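Local coordinates for vascular endothelial cadherin (Gallus gallus, PDB 3PPE), which mediates calcium-dependent, homophilic cell-cell adhesion and helps organise the junctions between endothelial cells, at residues E177-A182 and T194-I199; L71-I76 and S88-K93. All coordinates share one frame; numbering follows the deposited sequence.

Interaction 1 (E177-A182 and T194-I199); sequences EIIVKA and TATVII
I178 and V197 face each other as an antiparallel hydrogen-bonded pair, with I178 N 2.8 Å from V197 O and V197 N 2.9 Å from I178 O. V180 and A195 form the next such pair, their bond from A195 N to V180 O being the most bent of the four at 156°. Around these pairs, CA-H...O contacts also join the strands; in one, T194 CA stands 3.1 Å from V180 O.

Apolar contacts gather on the face bearing I178, V180, A195 and V197. I178 CG1 lies between its own backbone N and carbonyl carbon (chi1 72°), where it meets V197 CB at 3.6 Å, the two side chains running side by side in the same direction. Beyond it, I178 CD1 touches I199 CD1.

The other face is more polar. E177 CG packs on T196 CG2 at 3.4 Å, and one water links E177 OE2, to which it donates at 2.8 Å, with T196 OG1 at 2.7 Å, tying carboxylate to hydroxyl across the strands.

Strands 175-184 and 194-202 form an antiparallel beta hairpin in the middle of one of the two sheets of the EC2 beta sandwich: strand 142-148 pairs with 175-184, strand 108-114 flanks 194-202, and V126, I161 and F104 from strands of the other sheet cover the apolar face.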
loop_
_atom_site.group_PDB
_atom_site.type_symbol
_atom_site.label_atom_id
_atom_site.label_comp_id
_atom_site.label_asym_id
_atom_site.label_seq_id
_atom_site.Cartn_x
_atom_site.Cartn_y
_atom_site.Cartn_z
ATOM N N GLU A 177 30.568 -26.938 31.061
ATOM C CA GLU A 177 30.525 -25.953 30.025
ATOM C C GLU A 177 29.401 -26.371 29.107
ATOM O O GLU A 177 29.498 -27.375 28.399
ATOM C CB GLU A 177 31.864 -25.894 29.314
ATOM C CG GLU A 177 31.777 -25.227 27.977
ATOM C CD GLU A 177 33.137 -25.002 27.333
ATOM O OE1 GLU A 177 34.109 -24.654 28.053
ATOM O OE2 GLU A 177 33.206 -25.170 26.097
ATOM N N ILE A 178 28.285 -25.644 29.170
ATOM C CA ILE A 178 27.139 -26.022 28.369
ATOM C C ILE A 178 26.925 -24.987 27.228
ATOM O O ILE A 178 27.361 -23.837 27.318
ATOM C CB ILE A 178 25.843 -26.239 29.240
ATOM C CG1 ILE A 178 25.343 -24.888 29.711
ATOM C CG2 ILE A 178 26.105 -27.287 30.415
ATOM C CD1 ILE A 178 23.910 -24.870 30.294
ATOM N N ILE A 179 26.281 -25.411 26.162
ATOM C CA ILE A 179 26.029 -24.529 25.021
ATOM C C ILE A 179 24.542 -24.263 24.910
ATOM O O ILE A 179 23.727 -25.201 24.906
ATOM C CB ILE A 179 26.546 -25.132 23.687
ATOM C CG1 ILE A 179 28.005 -25.602 23.811
ATOM C CG2 ILE A 179 26.381 -24.116 22.533
ATOM C CD1 ILE A 179 29.014 -24.499 24.161
ATOM N N VAL A 180 24.190 -22.982 24.843
ATOM C CA VAL A 180 22.800 -22.600 24.715
ATOM C C VAL A 180 22.585 -21.980 23.323
ATOM O O VAL A 180 23.511 -21.440 22.716
ATOM C CB VAL A 180 22.350 -21.688 25.930
ATOM C CG1 VAL A 180 23.099 -20.353 25.940
ATOM C CG2 VAL A 180 20.819 -21.488 25.984
ATOM N N LYS A 181 21.375 -22.103 22.795
ATOM C CA LYS A 181 21.049 -21.552 21.510
ATOM C C LYS A 181 19.709 -20.833 21.676
ATOM O O LYS A 181 18.798 -21.308 22.392
ATOM C CB LYS A 181 20.912 -22.688 20.475
ATOM C CG LYS A 181 20.710 -22.194 19.010
ATOM C CD LYS A 181 20.817 -23.334 17.983
ATOM C CE LYS A 181 21.204 -22.780 16.574
ATOM N NZ LYS A 181 20.991 -23.858 15.498
ATOM N N ALA A 182 19.581 -19.685 21.018
ATOM C CA ALA A 182 18.337 -18.923 21.037
ATOM C C ALA A 182 17.723 -18.833 19.644
ATOM O O ALA A 182 18.419 -18.968 18.638
ATOM C CB ALA A 182 18.574 -17.534 21.607
ATOM N N THR A 194 24.196 -18.550 19.547
ATOM C CA THR A 194 24.652 -19.488 20.567
ATOM C C THR A 194 25.560 -18.801 21.581
ATOM O O THR A 194 26.144 -17.755 21.297
ATOM C CB THR A 194 25.402 -20.680 19.944
ATOM O OG1 THR A 194 26.591 -20.212 19.295
ATOM C CG2 THR A 194 24.521 -21.392 18.929
ATOM N N ALA A 195 25.674 -19.396 22.765
ATOM C CA ALA A 195 26.659 -18.961 23.748
ATOM C C ALA A 195 27.066 -20.111 24.664
ATOM O O ALA A 195 26.489 -21.197 24.608
ATOM C CB ALA A 195 26.118 -17.797 24.563
ATOM N N THR A 196 28.064 -19.864 25.507
ATOM C CA THR A 196 28.524 -20.867 26.469
ATOM C C THR A 196 28.186 -20.405 27.859
ATOM O O THR A 196 28.299 -19.206 28.185
ATOM C CB THR A 196 30.082 -21.036 26.363
ATOM O OG1 THR A 196 30.424 -21.374 25.016
ATOM C CG2 THR A 196 30.639 -22.131 27.259
ATOM N N VAL A 197 27.787 -21.368 28.683
ATOM C CA VAL A 197 27.579 -21.151 30.096
ATOM C C VAL A 197 28.540 -22.056 30.850
ATOM O O VAL A 197 28.477 -23.266 30.718
ATOM C CB VAL A 197 26.150 -21.461 30.568
ATOM C CG1 VAL A 197 25.911 -20.827 31.930
ATOM C CG2 VAL A 197 25.116 -20.930 29.563
ATOM N N ILE A 198 29.403 -21.439 31.633
ATOM C CA ILE A 198 30.269 -22.176 32.544
ATOM C C ILE A 198 29.579 -22.186 33.895
ATOM O O ILE A 198 29.314 -21.135 34.488
ATOM C CB ILE A 198 31.657 -21.539 32.620
ATOM C CG1 ILE A 198 32.320 -21.622 31.236
ATOM C CG2 ILE A 198 32.533 -22.280 33.652
ATOM C CD1 ILE A 198 33.410 -20.560 31.068
ATOM N N ILE A 199 29.243 -23.385 34.350
ATOM C CA ILE A 199 28.535 -23.559 35.609
ATOM C C ILE A 199 29.449 -24.338 36.566
ATOM O O ILE A 199 29.768 -25.511 36.331
ATOM C CB ILE A 199 27.245 -24.326 35.399
ATOM C CG1 ILE A 199 26.278 -23.489 34.550
ATOM C CG2 ILE A 199 26.603 -24.701 36.787
ATOM C CD1 ILE A 199 25.228 -24.280 33.875
HETATM O O HOH W 1 32.136 -23.308 24.280
#

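Interaction 2 (L71-I76 and S88-K93); sequences LTAHII and SKFIIK
F90 reaches across to L71 and A73, its CG set between the backbone N and the carbonyl carbon (chi1 69°). From CB the side chain leads into the ring, whose CD1 lies 3.7 Å from L71 O. CE1 comes next, touching both L71 CB and A73 CB, the latter 3.8 Å away. At the tip, CZ meets L71 CB at 3.6 Å and L71 CD2 at 3.9 Å. L71 CB stands over one ring face, 4.0 Å from the centroid and 29° off the normal, which defines a CH-pi contact. An alanine in place of F90 would probably open a gap beside L71 and A73 and deprive L71 CB of its aromatic partner. I92 CD1 extends the apolar patch to L71 CD1.

The backbone fixes this register through two antiparallel hydrogen-bonded pairs, L71 with F90 and A73 with S88; L71 N to F90 O spans 2.9 Å.

W4 of the second subunit meets the F90 ring with planes at about 35° and hydrogen-bonds to S88 OG, while W2 of that subunit packs on A73 and S88. This hairpin of EC1 thus receives tryptophans from its partner, as in strand-swapped dimers of classical cadherins, here with two docked tryptophans as in type II members.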
loop_
_atom_site.group_PDB
_atom_site.type_symbol
_atom_site.label_atom_id
_atom_site.label_comp_id
_atom_site.label_asym_id
_atom_site.label_seq_id
_atom_site.Cartn_x
_atom_site.Cartn_y
_atom_site.Cartn_z
ATOM N N LEU A 71 6.448 13.555 8.679
ATOM C CA LEU A 71 6.406 14.472 7.555
ATOM C C LEU A 71 5.223 15.437 7.677
ATOM O O LEU A 71 4.346 15.251 8.520
ATOM C CB LEU A 71 6.331 13.698 6.229
ATOM C CG LEU A 71 7.589 13.028 5.636
ATOM C CD1 LEU A 71 7.940 11.709 6.367
ATOM C CD2 LEU A 71 7.276 12.700 4.201
ATOM N N THR A 72 5.207 16.463 6.824
ATOM C CA THR A 72 4.108 17.416 6.805
ATOM C C THR A 72 3.693 17.610 5.367
ATOM O O THR A 72 4.536 17.781 4.493
ATOM C CB THR A 72 4.493 18.774 7.442
ATOM O OG1 THR A 72 4.851 18.542 8.803
ATOM C CG2 THR A 72 3.313 19.748 7.432
ATOM N N ALA A 73 2.385 17.538 5.140
ATOM C CA ALA A 73 1.822 17.678 3.819
ATOM C C ALA A 73 1.261 19.088 3.601
ATOM O O ALA A 73 0.730 19.703 4.520
ATOM C CB ALA A 73 0.740 16.602 3.606
ATOM N N HIS A 74 1.388 19.587 2.374
ATOM C CA HIS A 74 0.694 20.803 1.965
ATOM C C HIS A 74 -0.079 20.589 0.668
ATOM O O HIS A 74 -0.070 19.494 0.103
ATOM C CB HIS A 74 1.686 21.956 1.802
ATOM C CG HIS A 74 2.739 22.002 2.866
ATOM N ND1 HIS A 74 2.899 23.082 3.709
ATOM C CD2 HIS A 74 3.686 21.102 3.225
ATOM C CE1 HIS A 74 3.899 22.845 4.540
ATOM N NE2 HIS A 74 4.393 21.651 4.267
ATOM N N ILE A 75 -0.747 21.638 0.202
ATOM C CA ILE A 75 -1.282 21.665 -1.153
ATOM C C ILE A 75 -1.276 23.081 -1.720
ATOM O O ILE A 75 -1.883 23.990 -1.154
ATOM C CB ILE A 75 -2.718 21.108 -1.203
ATOM C CG1 ILE A 75 -3.177 20.949 -2.654
ATOM C CG2 ILE A 75 -3.668 22.014 -0.436
ATOM C CD1 ILE A 75 -4.444 20.135 -2.809
ATOM N N ILE A 76 -0.587 23.261 -2.842
ATOM C CA ILE A 76 -0.139 24.583 -3.263
ATOM C C ILE A 76 -0.663 24.926 -4.654
ATOM O O ILE A 76 -0.598 24.108 -5.571
ATOM C CB ILE A 76 1.397 24.685 -3.264
ATOM C CG1 ILE A 76 1.955 24.356 -1.877
ATOM C CG2 ILE A 76 1.839 26.072 -3.706
ATOM C CD1 ILE A 76 1.437 25.261 -0.781
ATOM N N SER A 88 -0.456 19.541 7.117
ATOM C CA SER A 88 -0.994 18.402 7.870
ATOM C C SER A 88 0.156 17.454 8.202
ATOM O O SER A 88 0.785 16.898 7.304
ATOM C CB SER A 88 -2.071 17.683 7.049
ATOM O OG SER A 88 -2.586 16.583 7.758
ATOM N N LYS A 89 0.459 17.326 9.493
ATOM C CA LYS A 89 1.463 16.370 9.960
ATOM C C LYS A 89 0.991 14.914 9.854
ATOM O O LYS A 89 -0.142 14.583 10.171
ATOM C CB LYS A 89 1.816 16.643 11.433
ATOM C CG LYS A 89 2.546 17.955 11.716
ATOM C CD LYS A 89 2.987 18.001 13.211
ATOM C CE LYS A 89 2.006 18.756 14.122
ATOM N NZ LYS A 89 2.474 20.155 14.556
ATOM N N PHE A 90 1.909 14.024 9.478
ATOM C CA PHE A 90 1.600 12.613 9.395
ATOM C C PHE A 90 2.868 11.814 9.631
ATOM O O PHE A 90 3.989 12.359 9.612
ATOM C CB PHE A 90 0.883 12.252 8.062
ATOM C CG PHE A 90 1.751 12.359 6.813
ATOM C CD1 PHE A 90 2.004 13.594 6.216
ATOM C CD2 PHE A 90 2.278 11.209 6.232
ATOM C CE1 PHE A 90 2.801 13.696 5.061
ATOM C CE2 PHE A 90 3.063 11.276 5.091
ATOM C CZ PHE A 90 3.349 12.523 4.499
ATOM N N ILE A 91 2.701 10.518 9.855
ATOM C CA ILE A 91 3.861 9.653 10.057
ATOM C C ILE A 91 3.811 8.536 9.031
ATOM O O ILE A 91 2.760 7.946 8.793
ATOM C CB ILE A 91 3.916 9.113 11.526
ATOM C CG1 ILE A 91 4.262 10.278 12.480
ATOM C CG2 ILE A 91 4.907 7.934 11.652
ATOM C CD1 ILE A 91 4.077 10.007 14.048
ATOM N N ILE A 92 4.950 8.302 8.387
ATOM C CA ILE A 92 5.142 7.119 7.571
ATOM C C ILE A 92 5.794 6.081 8.507
ATOM O O ILE A 92 6.912 6.283 8.976
ATOM C CB ILE A 92 6.055 7.403 6.324
ATOM C CG1 ILE A 92 5.369 8.378 5.320
ATOM C CG2 ILE A 92 6.343 6.061 5.624
ATOM C CD1 ILE A 92 6.318 8.858 4.195
ATOM N N LYS A 93 5.082 4.989 8.767
ATOM C CA LYS A 93 5.543 3.900 9.669
ATOM C C LYS A 93 6.168 2.811 8.830
ATOM O O LYS A 93 5.592 2.430 7.822
ATOM C CB LYS A 93 4.329 3.293 10.380
ATOM C CG LYS A 93 3.690 4.221 11.400
ATOM C CD LYS A 93 4.240 3.958 12.806
ATOM C CE LYS A 93 3.693 4.972 13.832
ATOM N NZ LYS A 93 4.378 4.781 15.150
#

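Interactions 1 and 2 are hairpin contacts at corresponding places in successive cadherin domains: each joins the third and fourth strands of a mixed four-stranded sheet with the order 1-4-3-2. Their centres lie 49 Å apart and their nearest atoms about 27 Å, on opposite sides of the chain's centre, so neither touches the other. Calcium ions bind between the domains. From 177-182/194-199, the K181 side chain is about 13 Å from a bound calcium ion; from 71-76/88-93, the I92 side chain is about 10 Å from that of the calcium ligand E11. The two differ in partners: interaction 2 meets the second subunit, whereas no other chain of the assembly touches interaction 1.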